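Long-range contacts in exopolygalacturonate lyase (PDB 5A29), which probably cleaves polygalacturonate, the backbone of pectin, by beta-elimination, as a manganese-binding lyase of polysaccharide lyase family 2: residues A[176-181]-A[201-206]; A[315-320]-A[380-385]; A[386-391]-A[404-409]. All blocks are in the same frame, centred on the assembly; numbering follows the deposited sequence.

Contact 1: residues A[176-181]-A[201-206]; sequences YIKAFW and KNYDDK. With EDO (1,2-ethanediol), chain K.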
ATOM      1  N   TYR A 176      16.151 -12.324  -1.641  1.00 23.27           N
ATOM      2  CA  TYR A 176      15.499 -11.185  -0.997  1.00 23.17           C
ATOM      3  C   TYR A 176      14.281 -11.614  -0.130  1.00 19.42           C
ATOM      4  O   TYR A 176      14.204 -11.207   1.026  1.00 22.05           O
ATOM      5  CB  TYR A 176      15.063 -10.098  -2.025  1.00 21.96           C
ATOM      6  CG  TYR A 176      14.312  -9.022  -1.291  1.00 21.20           C
ATOM      7  CD1 TYR A 176      14.991  -8.144  -0.479  1.00 20.09           C
ATOM      8  CD2 TYR A 176      12.918  -8.973  -1.341  1.00 23.12           C
ATOM      9  CE1 TYR A 176      14.333  -7.215   0.273  1.00 24.32           C
ATOM     10  CE2 TYR A 176      12.213  -8.050  -0.569  1.00 21.97           C
ATOM     11  CZ  TYR A 176      12.929  -7.198   0.230  1.00 22.75           C
ATOM     12  OH  TYR A 176      12.287  -6.253   0.947  1.00 24.38           O
ATOM     13  N   ILE A 177      13.333 -12.336  -0.716  1.00 19.56           N
ATOM     14  CA  ILE A 177      12.135 -12.759   0.018  1.00 20.09           C
ATOM     15  C   ILE A 177      12.510 -13.574   1.282  1.00 23.47           C
ATOM     16  O   ILE A 177      11.941 -13.379   2.366  1.00 19.36           O
ATOM     17  CB  ILE A 177      11.195 -13.550  -0.914  1.00 19.71           C
ATOM     18  CG1 ILE A 177      10.625 -12.592  -1.989  1.00 20.36           C
ATOM     19  CG2 ILE A 177      10.063 -14.268  -0.174  1.00 16.84           C
ATOM     20  CD1 ILE A 177       9.907 -13.356  -3.104  1.00 15.96           C
ATOM     21  N   LYS A 178      13.468 -14.503   1.134  1.00 20.31           N
ATOM     22  CA  LYS A 178      13.953 -15.306   2.300  1.00 22.72           C
ATOM     23  C   LYS A 178      14.642 -14.428   3.336  1.00 22.98           C
ATOM     24  O   LYS A 178      14.412 -14.584   4.528  1.00 24.85           O
ATOM     25  CB  LYS A 178      14.889 -16.440   1.781  1.00 22.42           C
ATOM     26  CG  LYS A 178      14.112 -17.511   1.018  1.00 23.43           C
ATOM     27  CD  LYS A 178      15.114 -18.620   0.551  1.00 24.47           C
ATOM     28  CE  LYS A 178      14.364 -19.742  -0.141  1.00 29.21           C
ATOM     29  NZ  LYS A 178      15.301 -20.802  -0.617  1.00 28.52           N
ATOM     30  N   ALA A 179      15.373 -13.409   2.887  1.00 24.71           N
ATOM     31  CA  ALA A 179      16.065 -12.495   3.795  1.00 23.45           C
ATOM     32  C   ALA A 179      15.075 -11.578   4.473  1.00 22.87           C
ATOM     33  O   ALA A 179      15.246 -11.228   5.639  1.00 22.48           O
ATOM     34  CB  ALA A 179      17.121 -11.655   3.058  1.00 25.17           C
ATOM     35  N   PHE A 180      14.005 -11.213   3.755  1.00 20.26           N
ATOM     36  CA  PHE A 180      12.991 -10.262   4.329  1.00 19.59           C
ATOM     37  C   PHE A 180      12.335 -11.001   5.545  1.00 20.38           C
ATOM     38  O   PHE A 180      12.221 -10.478   6.643  1.00 21.48           O
ATOM     39  CB  PHE A 180      11.975 -10.008   3.160  1.00 21.04           C
ATOM     40  CG  PHE A 180      10.788  -9.125   3.521  1.00 21.57           C
ATOM     41  CD1 PHE A 180      10.870  -8.163   4.511  1.00 23.87           C
ATOM     42  CD2 PHE A 180       9.623  -9.234   2.791  1.00 23.80           C
ATOM     43  CE1 PHE A 180       9.786  -7.290   4.796  1.00 25.04           C
ATOM     44  CE2 PHE A 180       8.511  -8.405   3.056  1.00 22.93           C
ATOM     45  CZ  PHE A 180       8.578  -7.454   4.097  1.00 25.12           C
ATOM     46  N   TRP A 181      11.842 -12.201   5.310  1.00 21.20           N
ATOM     47  CA  TRP A 181      11.241 -12.997   6.411  1.00 22.37           C
ATOM     48  C   TRP A 181      12.271 -13.210   7.556  1.00 23.33           C
ATOM     49  O   TRP A 181      11.972 -12.980   8.719  1.00 20.94           O
ATOM     50  CB  TRP A 181      10.690 -14.318   5.884  1.00 19.25           C
ATOM     51  CG  TRP A 181       9.272 -14.226   5.386  1.00 22.95           C
ATOM     52  CD1 TRP A 181       8.827 -13.616   4.192  1.00 21.01           C
ATOM     53  CD2 TRP A 181       8.104 -14.738   6.039  1.00 23.52           C
ATOM     54  NE1 TRP A 181       7.445 -13.740   4.101  1.00 19.91           N
ATOM     55  CE2 TRP A 181       6.984 -14.439   5.198  1.00 23.43           C
ATOM     56  CE3 TRP A 181       7.889 -15.473   7.245  1.00 23.93           C
ATOM     57  CZ2 TRP A 181       5.696 -14.831   5.524  1.00 21.09           C
ATOM     58  CZ3 TRP A 181       6.604 -15.850   7.579  1.00 22.28           C
ATOM     59  CH2 TRP A 181       5.513 -15.551   6.715  1.00 22.61           C
ATOM     60  N   LYS A 201      21.853  -9.232   9.783  1.00 37.55           N
ATOM     61  CA  LYS A 201      21.212 -10.490  10.143  1.00 35.94           C
ATOM     62  C   LYS A 201      21.755 -11.515   9.175  1.00 39.04           C
ATOM     63  O   LYS A 201      21.853 -11.207   7.994  1.00 34.95           O
ATOM     64  CB  LYS A 201      19.681 -10.348  10.015  1.00 33.99           C
ATOM     65  CG  LYS A 201      18.912 -11.622  10.254  1.00 30.78           C
ATOM     66  CD  LYS A 201      18.558 -11.705  11.741  1.00 34.14           C
ATOM     67  CE  LYS A 201      18.000 -13.094  12.077  1.00 32.48           C
ATOM     68  NZ  LYS A 201      18.013 -13.203  13.562  1.00 36.04           N
ATOM     69  N   ASN A 202      22.121 -12.727   9.625  1.00 32.25           N
ATOM     70  CA  ASN A 202      22.548 -13.768   8.652  1.00 31.51           C
ATOM     71  C   ASN A 202      21.459 -14.366   7.765  1.00 30.66           C
ATOM     72  O   ASN A 202      20.389 -14.695   8.222  1.00 35.56           O
ATOM     73  CB  ASN A 202      23.293 -14.912   9.369  1.00 33.62           C
ATOM     74  CG  ASN A 202      24.539 -14.403  10.067  1.00 36.20           C
ATOM     75  OD1 ASN A 202      25.617 -14.342   9.478  1.00 45.04           O
ATOM     76  ND2 ASN A 202      24.366 -13.919  11.277  1.00 38.84           N
ATOM     77  N   TYR A 203      21.774 -14.504   6.484  1.00 29.38           N
ATOM     78  CA  TYR A 203      20.925 -15.135   5.510  1.00 31.43           C
ATOM     79  C   TYR A 203      20.691 -16.576   5.899  1.00 37.87           C
ATOM     80  O   TYR A 203      21.611 -17.229   6.357  1.00 37.65           O
ATOM     81  CB  TYR A 203      21.562 -15.069   4.114  1.00 30.70           C
ATOM     82  CG  TYR A 203      20.697 -15.732   3.065  1.00 30.48           C
ATOM     83  CD1 TYR A 203      19.523 -15.108   2.614  1.00 28.21           C
ATOM     84  CD2 TYR A 203      21.021 -16.983   2.525  1.00 31.66           C
ATOM     85  CE1 TYR A 203      18.686 -15.721   1.680  1.00 25.86           C
ATOM     86  CE2 TYR A 203      20.193 -17.598   1.565  1.00 30.59           C
ATOM     87  CZ  TYR A 203      19.031 -16.931   1.137  1.00 29.30           C
ATOM     88  OH  TYR A 203      18.164 -17.528   0.237  1.00 29.95           O
ATOM     89  N   ASP A 204      19.497 -17.095   5.639  1.00 31.23           N
ATOM     90  CA  ASP A 204      19.216 -18.512   5.829  1.00 31.88           C
ATOM     91  C   ASP A 204      18.360 -19.061   4.703  1.00 32.61           C
ATOM     92  O   ASP A 204      17.161 -18.736   4.590  1.00 27.23           O
ATOM     93  CB  ASP A 204      18.557 -18.731   7.202  1.00 32.73           C
ATOM     94  CG  ASP A 204      18.189 -20.200   7.475  1.00 36.83           C
ATOM     95  OD1 ASP A 204      18.397 -21.119   6.623  1.00 30.92           O
ATOM     96  OD2 ASP A 204      17.571 -20.402   8.543  1.00 36.44           O
ATOM     97  N   ASP A 205      18.988 -19.872   3.858  1.00 25.58           N
ATOM     98  CA  ASP A 205      18.323 -20.411   2.700  1.00 31.55           C
ATOM     99  C   ASP A 205      17.152 -21.303   3.086  1.00 27.55           C
ATOM    100  O   ASP A 205      16.263 -21.552   2.273  1.00 29.31           O
ATOM    101  CB  ASP A 205      19.304 -21.153   1.758  1.00 31.38           C
ATOM    102  CG  ASP A 205      18.832 -21.162   0.335  1.00 39.36           C
ATOM    103  OD1 ASP A 205      18.573 -20.066  -0.251  1.00 41.53           O
ATOM    104  OD2 ASP A 205      18.604 -22.266  -0.181  1.00 41.61           O
ATOM    105  N   LYS A 206      17.148 -21.786   4.325  1.00 25.67           N
ATOM    106  CA  LYS A 206      16.115 -22.764   4.710  1.00 27.79           C
ATOM    107  C   LYS A 206      15.089 -22.171   5.665  1.00 28.26           C
ATOM    108  O   LYS A 206      14.331 -22.925   6.301  1.00 26.22           O
ATOM    109  CB  LYS A 206      16.780 -23.982   5.363  1.00 29.32           C
ATOM    110  CG  LYS A 206      17.828 -24.571   4.401  1.00 32.75           C
ATOM    111  CD  LYS A 206      18.500 -25.838   4.931  1.00 42.22           C
ATOM    112  CE  LYS A 206      17.759 -27.080   4.496  1.00 61.06           C
ATOM    113  NZ  LYS A 206      16.651 -27.406   5.458  1.00 74.11           N
TER
HETATM  114  C1  EDO K1575      15.558 -22.733   9.841  1.00 40.54           C
HETATM  115  O1  EDO K1575      16.984 -22.860   9.779  1.00 41.27           O
HETATM  116  C2  EDO K1575      14.999 -23.749   8.874  1.00 44.84           C
HETATM  117  O2  EDO K1575      15.423 -25.026   9.365  1.00 54.56           O
HETATM  118  O   HOH W   1      16.956 -15.999   4.936  1.00 32.24           O
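On helix 170-184 of the alpha/alpha barrel of this lyase family, K178 is gripped through D205 and Y203 by the loop 201-206, where an Asx turn shapes the chain. K178 runs out fully extended beyond CG and carries NZ to the carbonyl O of D205 at 3.1 Å, in the carbonyl plane and on a lone pair, with a C=O...N angle of 141°. The same NZ reaches D205 OD1 at 3.4 Å, a weak hydrogen bond within a salt bridge. NZ is also salt-bridged to E174, one turn earlier on the helix, and donates to N255 O. Y203 helps to set the rotation of the D205 carboxylate: its OH donates to D205 OD1 at 2.6 Å, in the plane of the ring and on the anti lone pair. The hydroxyl also sits against the lysine chain, K178 CD lying 3.3 Å from Y203 OH. R175 adds a cation-pi contact to the ring, whose CD1 rests beside the methyl of A179. Water 1 tethers the backbones, accepting from D204 N and donating to D204 O and, weakly, to K178 O. The Asx turn is closed by K206 N, 2.7 Å from D204 OD1, which it meets from above the carboxylate plane, 47° out of it.

Contact 2: residues A[315-320]-A[380-385]; sequences PELGNI and PIFSDG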
ATOM      1  N   PRO A 315     -11.208   1.981  30.059  1.00 29.34           N
ATOM      2  CA  PRO A 315     -12.061   2.435  31.187  1.00 30.28           C
ATOM      3  C   PRO A 315     -13.515   2.605  30.790  1.00 37.24           C
ATOM      4  O   PRO A 315     -14.398   2.160  31.514  1.00 36.84           O
ATOM      5  CB  PRO A 315     -11.437   3.794  31.565  1.00 30.09           C
ATOM      6  CG  PRO A 315      -9.997   3.628  31.218  1.00 29.65           C
ATOM      7  CD  PRO A 315     -10.013   2.849  29.908  1.00 28.22           C
ATOM      8  N   GLU A 316     -13.796   3.170  29.616  1.00 31.33           N
ATOM      9  CA  GLU A 316     -15.182   3.262  29.201  1.00 27.94           C
ATOM     10  C   GLU A 316     -15.713   2.035  28.447  1.00 31.66           C
ATOM     11  O   GLU A 316     -16.854   1.679  28.603  1.00 32.60           O
ATOM     12  CB  GLU A 316     -15.435   4.520  28.347  1.00 30.53           C
ATOM     13  CG  GLU A 316     -15.178   5.828  29.089  1.00 36.12           C
ATOM     14  CD  GLU A 316     -13.694   6.167  29.282  1.00 37.22           C
ATOM     15  OE1 GLU A 316     -12.834   5.712  28.453  1.00 35.73           O
ATOM     16  OE2 GLU A 316     -13.360   6.909  30.263  1.00 36.66           O
ATOM     17  N   LEU A 317     -14.893   1.372  27.636  1.00 28.76           N
ATOM     18  CA  LEU A 317     -15.432   0.376  26.689  1.00 27.96           C
ATOM     19  C   LEU A 317     -15.209  -1.069  27.070  1.00 25.21           C
ATOM     20  O   LEU A 317     -15.881  -1.930  26.537  1.00 26.41           O
ATOM     21  CB  LEU A 317     -14.853   0.632  25.258  1.00 28.42           C
ATOM     22  CG  LEU A 317     -15.287   1.948  24.603  1.00 34.16           C
ATOM     23  CD1 LEU A 317     -14.695   1.984  23.220  1.00 29.79           C
ATOM     24  CD2 LEU A 317     -16.809   2.015  24.544  1.00 39.27           C
ATOM     25  N   GLY A 318     -14.241  -1.366  27.939  1.00 25.03           N
ATOM     26  CA  GLY A 318     -14.084  -2.757  28.404  1.00 26.86           C
ATOM     27  C   GLY A 318     -13.222  -3.603  27.478  1.00 26.81           C
ATOM     28  O   GLY A 318     -12.323  -3.081  26.827  1.00 25.16           O
ATOM     29  N   ASN A 319     -13.556  -4.896  27.379  1.00 22.75           N
ATOM     30  CA  ASN A 319     -12.718  -5.873  26.738  1.00 24.27           C
ATOM     31  C   ASN A 319     -12.594  -5.642  25.207  1.00 22.14           C
ATOM     32  O   ASN A 319     -11.641  -6.148  24.641  1.00 22.74           O
ATOM     33  CB  ASN A 319     -13.371  -7.259  26.902  1.00 28.84           C
ATOM     34  CG  ASN A 319     -13.269  -7.783  28.336  1.00 34.68           C
ATOM     35  OD1 ASN A 319     -12.582  -7.206  29.179  1.00 35.45           O
ATOM     36  ND2 ASN A 319     -13.874  -8.913  28.573  1.00 33.95           N
ATOM     37  N   ILE A 320     -13.582  -4.966  24.576  1.00 20.68           N
ATOM     38  CA  ILE A 320     -13.424  -4.671  23.089  1.00 19.46           C
ATOM     39  C   ILE A 320     -12.172  -3.788  22.861  1.00 22.77           C
ATOM     40  O   ILE A 320     -11.575  -3.815  21.771  1.00 21.32           O
ATOM     41  CB  ILE A 320     -14.717  -4.123  22.454  1.00 19.99           C
ATOM     42  CG1 ILE A 320     -14.648  -4.171  20.887  1.00 18.72           C
ATOM     43  CG2 ILE A 320     -14.986  -2.675  22.913  1.00 22.84           C
ATOM     44  CD1 ILE A 320     -14.504  -5.594  20.310  1.00 19.55           C
ATOM     45  N   PRO A 380     -16.381   5.443  12.396  1.00 20.44           N
ATOM     46  CA  PRO A 380     -15.224   4.959  13.160  1.00 19.65           C
ATOM     47  C   PRO A 380     -15.696   3.960  14.248  1.00 21.52           C
ATOM     48  O   PRO A 380     -16.331   4.343  15.259  1.00 21.55           O
ATOM     49  CB  PRO A 380     -14.651   6.248  13.818  1.00 18.05           C
ATOM     50  CG  PRO A 380     -15.883   7.112  14.019  1.00 18.62           C
ATOM     51  CD  PRO A 380     -16.792   6.813  12.820  1.00 19.97           C
ATOM     52  N   ILE A 381     -15.320   2.689  14.076  1.00 19.45           N
ATOM     53  CA  ILE A 381     -15.904   1.673  14.896  1.00 16.28           C
ATOM     54  C   ILE A 381     -14.847   0.721  15.454  1.00 17.05           C
ATOM     55  O   ILE A 381     -13.711   0.637  14.935  1.00 16.26           O
ATOM     56  CB  ILE A 381     -16.944   0.812  14.077  1.00 17.22           C
ATOM     57  CG1 ILE A 381     -16.273   0.089  12.857  1.00 19.87           C
ATOM     58  CG2 ILE A 381     -18.200   1.604  13.737  1.00 20.39           C
ATOM     59  CD1 ILE A 381     -17.060  -1.175  12.456  1.00 21.09           C
ATOM     60  N   PHE A 382     -15.244   0.016  16.515  1.00 17.68           N
ATOM     61  CA  PHE A 382     -14.502  -1.213  16.923  1.00 18.14           C
ATOM     62  C   PHE A 382     -15.137  -2.441  16.246  1.00 16.35           C
ATOM     63  O   PHE A 382     -16.231  -2.329  15.660  1.00 18.54           O
ATOM     64  CB  PHE A 382     -14.605  -1.387  18.474  1.00 16.97           C
ATOM     65  CG  PHE A 382     -13.788  -0.366  19.251  1.00 18.35           C
ATOM     66  CD1 PHE A 382     -14.336   0.892  19.548  1.00 19.44           C
ATOM     67  CD2 PHE A 382     -12.505  -0.653  19.709  1.00 17.94           C
ATOM     68  CE1 PHE A 382     -13.592   1.841  20.279  1.00 17.67           C
ATOM     69  CE2 PHE A 382     -11.754   0.315  20.414  1.00 20.31           C
ATOM     70  CZ  PHE A 382     -12.319   1.581  20.673  1.00 17.29           C
ATOM     71  N   SER A 383     -14.416  -3.606  16.269  1.00 17.46           N
ATOM     72  CA  SER A 383     -14.818  -4.772  15.487  1.00 17.05           C
ATOM     73  C   SER A 383     -16.132  -5.386  16.001  1.00 18.02           C
ATOM     74  O   SER A 383     -16.744  -6.174  15.317  1.00 18.80           O
ATOM     75  CB  SER A 383     -13.692  -5.823  15.525  1.00 19.15           C
ATOM     76  OG  SER A 383     -13.543  -6.149  16.928  1.00 19.87           O
ATOM     77  N   ASP A 384     -16.595  -5.021  17.207  1.00 19.61           N
ATOM     78  CA  ASP A 384     -17.953  -5.444  17.660  1.00 22.20           C
ATOM     79  C   ASP A 384     -19.052  -4.482  17.178  1.00 23.43           C
ATOM     80  O   ASP A 384     -20.241  -4.738  17.401  1.00 23.79           O
ATOM     81  CB  ASP A 384     -18.021  -5.473  19.183  1.00 24.18           C
ATOM     82  CG  ASP A 384     -18.015  -4.060  19.792  1.00 33.49           C
ATOM     83  OD1 ASP A 384     -17.552  -3.130  19.126  1.00 29.63           O
ATOM     84  OD2 ASP A 384     -18.450  -3.867  20.944  1.00 34.96           O
ATOM     85  N   GLY A 385     -18.675  -3.433  16.436  1.00 21.66           N
ATOM     86  CA  GLY A 385     -19.699  -2.499  15.908  1.00 18.94           C
ATOM     87  C   GLY A 385     -19.909  -1.227  16.736  1.00 24.37           C
ATOM     88  O   GLY A 385     -20.634  -0.333  16.302  1.00 23.09           O
TER
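I320 and L317 form the apolar side of this contact, both directed at the 380-385 loop. I320 does most of the touching. Its CG1, placed opposite the backbone N (chi1 -166°), reaches across to two residues: CG1 lies 3.7 Å from F382 CB and 3.5 Å from D384 CG, nearly equidistant from the carboxylate carbon and its two oxygens. Its CD1 goes on into the bend of the loop, 3.7 Å from D384 CB and 3.6 Å from S383 OG. L317 turns CD1 to the CE1 and CZ side of the F382 ring, obliquely; the modelled separation there is doubtfully short. F313 and F328 meet the same ring edge-to-face, which makes F382 part of an aromatic cluster beside the end of helix 308-317. That helix gives way at G318, whose phi is positive (86°), and the chain then swings round to present I320. The other segment makes a type I beta turn from F382 to G385, closed by G385 N to F382 O at 2.8 Å; it delivers F382, S383 and D384 to the isoleucine within three residues. The polar links between the two segments go through outside residues. N325 bridges them, its ND2 hydrogen-bonded to I320 O and its OD1 to S383 OG, which gives I320 O and S383 OG a common partner. D384 OD2 is held by T386 OG1, while S383 O pairs with T278 OG1.

Contact 3: residues A[386-391]-A[404-409]; sequences TSIEGI and RVFNAH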
ATOM      1  N   THR A 386     -19.256  -1.132  17.898  1.00 23.32           N
ATOM      2  CA  THR A 386     -19.405   0.044  18.768  1.00 25.97           C
ATOM      3  C   THR A 386     -18.794   1.232  18.001  1.00 23.65           C
ATOM      4  O   THR A 386     -17.629   1.174  17.618  1.00 21.04           O
ATOM      5  CB  THR A 386     -18.618  -0.094  20.074  1.00 23.98           C
ATOM      6  OG1 THR A 386     -19.151  -1.184  20.807  1.00 28.84           O
ATOM      7  CG2 THR A 386     -18.803   1.174  20.961  1.00 27.63           C
ATOM      8  N   SER A 387     -19.555   2.316  17.889  1.00 23.12           N
ATOM      9  CA  SER A 387     -19.094   3.534  17.175  1.00 25.70           C
ATOM     10  C   SER A 387     -18.605   4.613  18.171  1.00 25.95           C
ATOM     11  O   SER A 387     -19.201   4.843  19.227  1.00 24.04           O
ATOM     12  CB  SER A 387     -20.245   4.061  16.310  1.00 26.40           C
ATOM     13  OG  SER A 387     -19.884   5.324  15.731  1.00 28.19           O
ATOM     14  N   ILE A 388     -17.513   5.281  17.855  1.00 24.25           N
ATOM     15  CA  ILE A 388     -17.144   6.447  18.628  1.00 23.80           C
ATOM     16  C   ILE A 388     -17.395   7.734  17.839  1.00 23.14           C
ATOM     17  O   ILE A 388     -16.795   8.767  18.163  1.00 23.25           O
ATOM     18  CB  ILE A 388     -15.663   6.394  19.054  1.00 24.17           C
ATOM     19  CG1 ILE A 388     -14.700   6.460  17.843  1.00 25.44           C
ATOM     20  CG2 ILE A 388     -15.442   5.105  19.827  1.00 31.36           C
ATOM     21  CD1 ILE A 388     -13.244   6.694  18.232  1.00 27.58           C
ATOM     22  N   GLU A 389     -18.202   7.637  16.798  1.00 20.95           N
ATOM     23  CA  GLU A 389     -18.495   8.772  15.908  1.00 25.44           C
ATOM     24  C   GLU A 389     -18.879  10.040  16.728  1.00 26.20           C
ATOM     25  O   GLU A 389     -19.864  10.027  17.475  1.00 23.96           O
ATOM     26  CB  GLU A 389     -19.658   8.405  14.954  1.00 24.56           C
ATOM     27  CG  GLU A 389     -19.839   9.464  13.865  1.00 26.59           C
ATOM     28  CD  GLU A 389     -20.979   9.188  12.910  1.00 34.45           C
ATOM     29  OE1 GLU A 389     -21.686   8.165  13.043  1.00 38.98           O
ATOM     30  OE2 GLU A 389     -21.249  10.072  12.063  1.00 44.49           O
ATOM     31  N   GLY A 390     -18.102  11.112  16.592  1.00 26.14           N
ATOM     32  CA  GLY A 390     -18.494  12.386  17.218  1.00 25.79           C
ATOM     33  C   GLY A 390     -18.074  12.507  18.675  1.00 29.73           C
ATOM     34  O   GLY A 390     -18.287  13.541  19.276  1.00 25.13           O
ATOM     35  N   ILE A 391     -17.547  11.442  19.298  1.00 24.43           N
ATOM     36  CA  ILE A 391     -17.277  11.512  20.747  1.00 25.07           C
ATOM     37  C   ILE A 391     -15.823  11.943  21.047  1.00 24.62           C
ATOM     38  O   ILE A 391     -14.860  11.249  20.683  1.00 24.83           O
ATOM     39  CB  ILE A 391     -17.583  10.125  21.395  1.00 28.46           C
ATOM     40  CG1 ILE A 391     -19.028   9.687  21.075  1.00 29.05           C
ATOM     41  CG2 ILE A 391     -17.335  10.140  22.891  1.00 30.87           C
ATOM     42  CD1 ILE A 391     -19.381   8.270  21.559  1.00 35.00           C
ATOM     43  N   ARG A 404      -9.824  14.899  20.736  1.00 20.40           N
ATOM     44  CA  ARG A 404      -9.901  14.532  19.309  0.50 18.93           C
ATOM     45  C   ARG A 404     -11.269  13.912  19.018  1.00 20.01           C
ATOM     46  O   ARG A 404     -11.870  13.187  19.864  1.00 19.79           O
ATOM     47  CB  ARG A 404      -8.780  13.556  18.888  0.50 19.85           C
ATOM     48  CG  ARG A 404      -8.917  13.244  17.395  0.50 22.00           C
ATOM     49  CD  ARG A 404      -7.887  12.299  16.825  0.50 21.42           C
ATOM     50  NE  ARG A 404      -6.586  12.934  16.693  0.50 22.92           N
ATOM     51  CZ  ARG A 404      -5.499  12.259  16.337  0.50 20.51           C
ATOM     52  NH1 ARG A 404      -5.635  10.958  16.069  0.50 12.18           N
ATOM     53  NH2 ARG A 404      -4.302  12.891  16.279  0.50 20.40           N
ATOM     54  N   VAL A 405     -11.788  14.191  17.823  1.00 19.04           N
ATOM     55  CA  VAL A 405     -13.050  13.690  17.427  1.00 18.04           C
ATOM     56  C   VAL A 405     -12.827  12.979  16.120  1.00 19.08           C
ATOM     57  O   VAL A 405     -12.195  13.540  15.212  1.00 18.94           O
ATOM     58  CB  VAL A 405     -14.098  14.858  17.274  1.00 18.16           C
ATOM     59  CG1 VAL A 405     -15.362  14.335  16.617  1.00 19.10           C
ATOM     60  CG2 VAL A 405     -14.536  15.338  18.679  1.00 17.79           C
ATOM     61  N   PHE A 406     -13.357  11.751  16.010  1.00 19.48           N
ATOM     62  CA  PHE A 406     -13.362  11.002  14.726  1.00 20.65           C
ATOM     63  C   PHE A 406     -14.794  11.103  14.186  1.00 19.88           C
ATOM     64  O   PHE A 406     -15.742  10.779  14.884  1.00 22.61           O
ATOM     65  CB  PHE A 406     -13.022   9.501  14.966  1.00 20.29           C
ATOM     66  CG  PHE A 406     -11.598   9.277  15.310  1.00 21.69           C
ATOM     67  CD1 PHE A 406     -10.649   9.184  14.333  1.00 20.64           C
ATOM     68  CD2 PHE A 406     -11.197   9.174  16.659  1.00 18.90           C
ATOM     69  CE1 PHE A 406      -9.285   8.951  14.645  1.00 22.24           C
ATOM     70  CE2 PHE A 406      -9.840   8.963  16.969  1.00 21.49           C
ATOM     71  CZ  PHE A 406      -8.884   8.858  15.976  1.00 20.54           C
ATOM     72  N   ASN A 407     -14.939  11.680  13.002  1.00 18.97           N
ATOM     73  CA  ASN A 407     -16.242  11.786  12.310  1.00 19.02           C
ATOM     74  C   ASN A 407     -16.368  10.602  11.350  1.00 22.73           C
ATOM     75  O   ASN A 407     -15.358   9.921  11.045  1.00 20.90           O
ATOM     76  CB  ASN A 407     -16.275  13.093  11.486  1.00 19.25           C
ATOM     77  CG  ASN A 407     -16.321  14.345  12.401  1.00 22.81           C
ATOM     78  OD1 ASN A 407     -15.491  15.262  12.268  1.00 28.45           O
ATOM     79  ND2 ASN A 407     -17.214  14.328  13.339  1.00 17.91           N
ATOM     80  N   ALA A 408     -17.588  10.335  10.876  1.00 21.87           N
ATOM     81  CA  ALA A 408     -17.741   9.366   9.742  1.00 21.19           C
ATOM     82  C   ALA A 408     -16.999   9.970   8.554  1.00 26.92           C
ATOM     83  O   ALA A 408     -16.972  11.175   8.434  1.00 27.88           O
ATOM     84  CB  ALA A 408     -19.207   9.160   9.450  1.00 20.30           C
ATOM     85  N   HIS A 409     -16.250   9.165   7.803  1.00 24.23           N
ATOM     86  CA  HIS A 409     -15.325   9.651   6.761  0.50 30.06           C
ATOM     87  C   HIS A 409     -15.858   9.186   5.401  1.00 31.17           C
ATOM     88  O   HIS A 409     -16.393   8.106   5.296  1.00 23.32           O
ATOM     89  CB  HIS A 409     -13.913   9.079   7.022  0.50 30.76           C
ATOM     90  CG  HIS A 409     -13.016   9.009   5.810  0.50 29.95           C
ATOM     91  ND1 HIS A 409     -12.320  10.103   5.322  0.50 28.83           N
ATOM     92  CD2 HIS A 409     -12.625   7.948   5.054  0.50 27.76           C
ATOM     93  CE1 HIS A 409     -11.587   9.730   4.284  0.50 32.42           C
ATOM     94  NE2 HIS A 409     -11.743   8.425   4.108  0.50 29.25           N
TER
HETATM   95  O   HOH W   2     -14.209  10.248  18.226  1.00 21.88           O
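I388 and F406 lie side by side and point the same way, to one side of the two backbones. I388 CD1 comes to 3.6 Å from F406 CD2, obliquely to the ring. The isoleucine gets there with CG1 wedged between its backbone N and carbonyl carbon (chi1 65°). E389 takes another course: its chain is fully extended and passes beside the other segment, bringing OE2 to 3.4 Å from A408 CB, a van der Waals contact at the surface. V405 CG1 fits against the backbone of G390, 3.7 Å from G390 CA, where no side chain intervenes. I388, E389 and G390 belong to a type II beta turn from I388 to I391, overlapped at its start by an ST turn in which E389 N donates to S387 OG. At the tip, G390 N donates almost straight to F406 O (2.9 Å, 172° at the hydrogen), the donor tilted 21° from the carbonyl plane, and E389 CA adds a CA-H...O contact to the same oxygen. Water 2, in the plane of the F406 ring at its edge, accepts from F406 N at 2.8 Å and donates to I388 O and I391 O, linking the two backbones beside the direct bond. F406 and I388 both reach F328, and F406 also covers P380. Neither segment is regular strand; both belong to the long loop between strand 377-378 and helix 417-426, and H409 pairs by backbone with I378 of that strand.

Contacts 2 and 3 are neighbours, with centres 12 Å apart, and follow each other along the chain, 380-385 leading straight into 386-391. They are stitched by a probable hydrogen bond from I388 N to P380 O (3.0 Å) and by P380 CG packing on E389 CA. Neither belongs to a tartrate pocket: the side chain of S383 lies about 9 Å, and that of F406 about 11 Å, from a bound tartrate. Contact 1 is remote, its centre about 39 Å from that of contact 2 and 42 Å from that of contact 3. Its link to the manganese site is indirect: Y176 OH bonds H153 NE2, and H153 adjoins the metal ligand E154 in sequence.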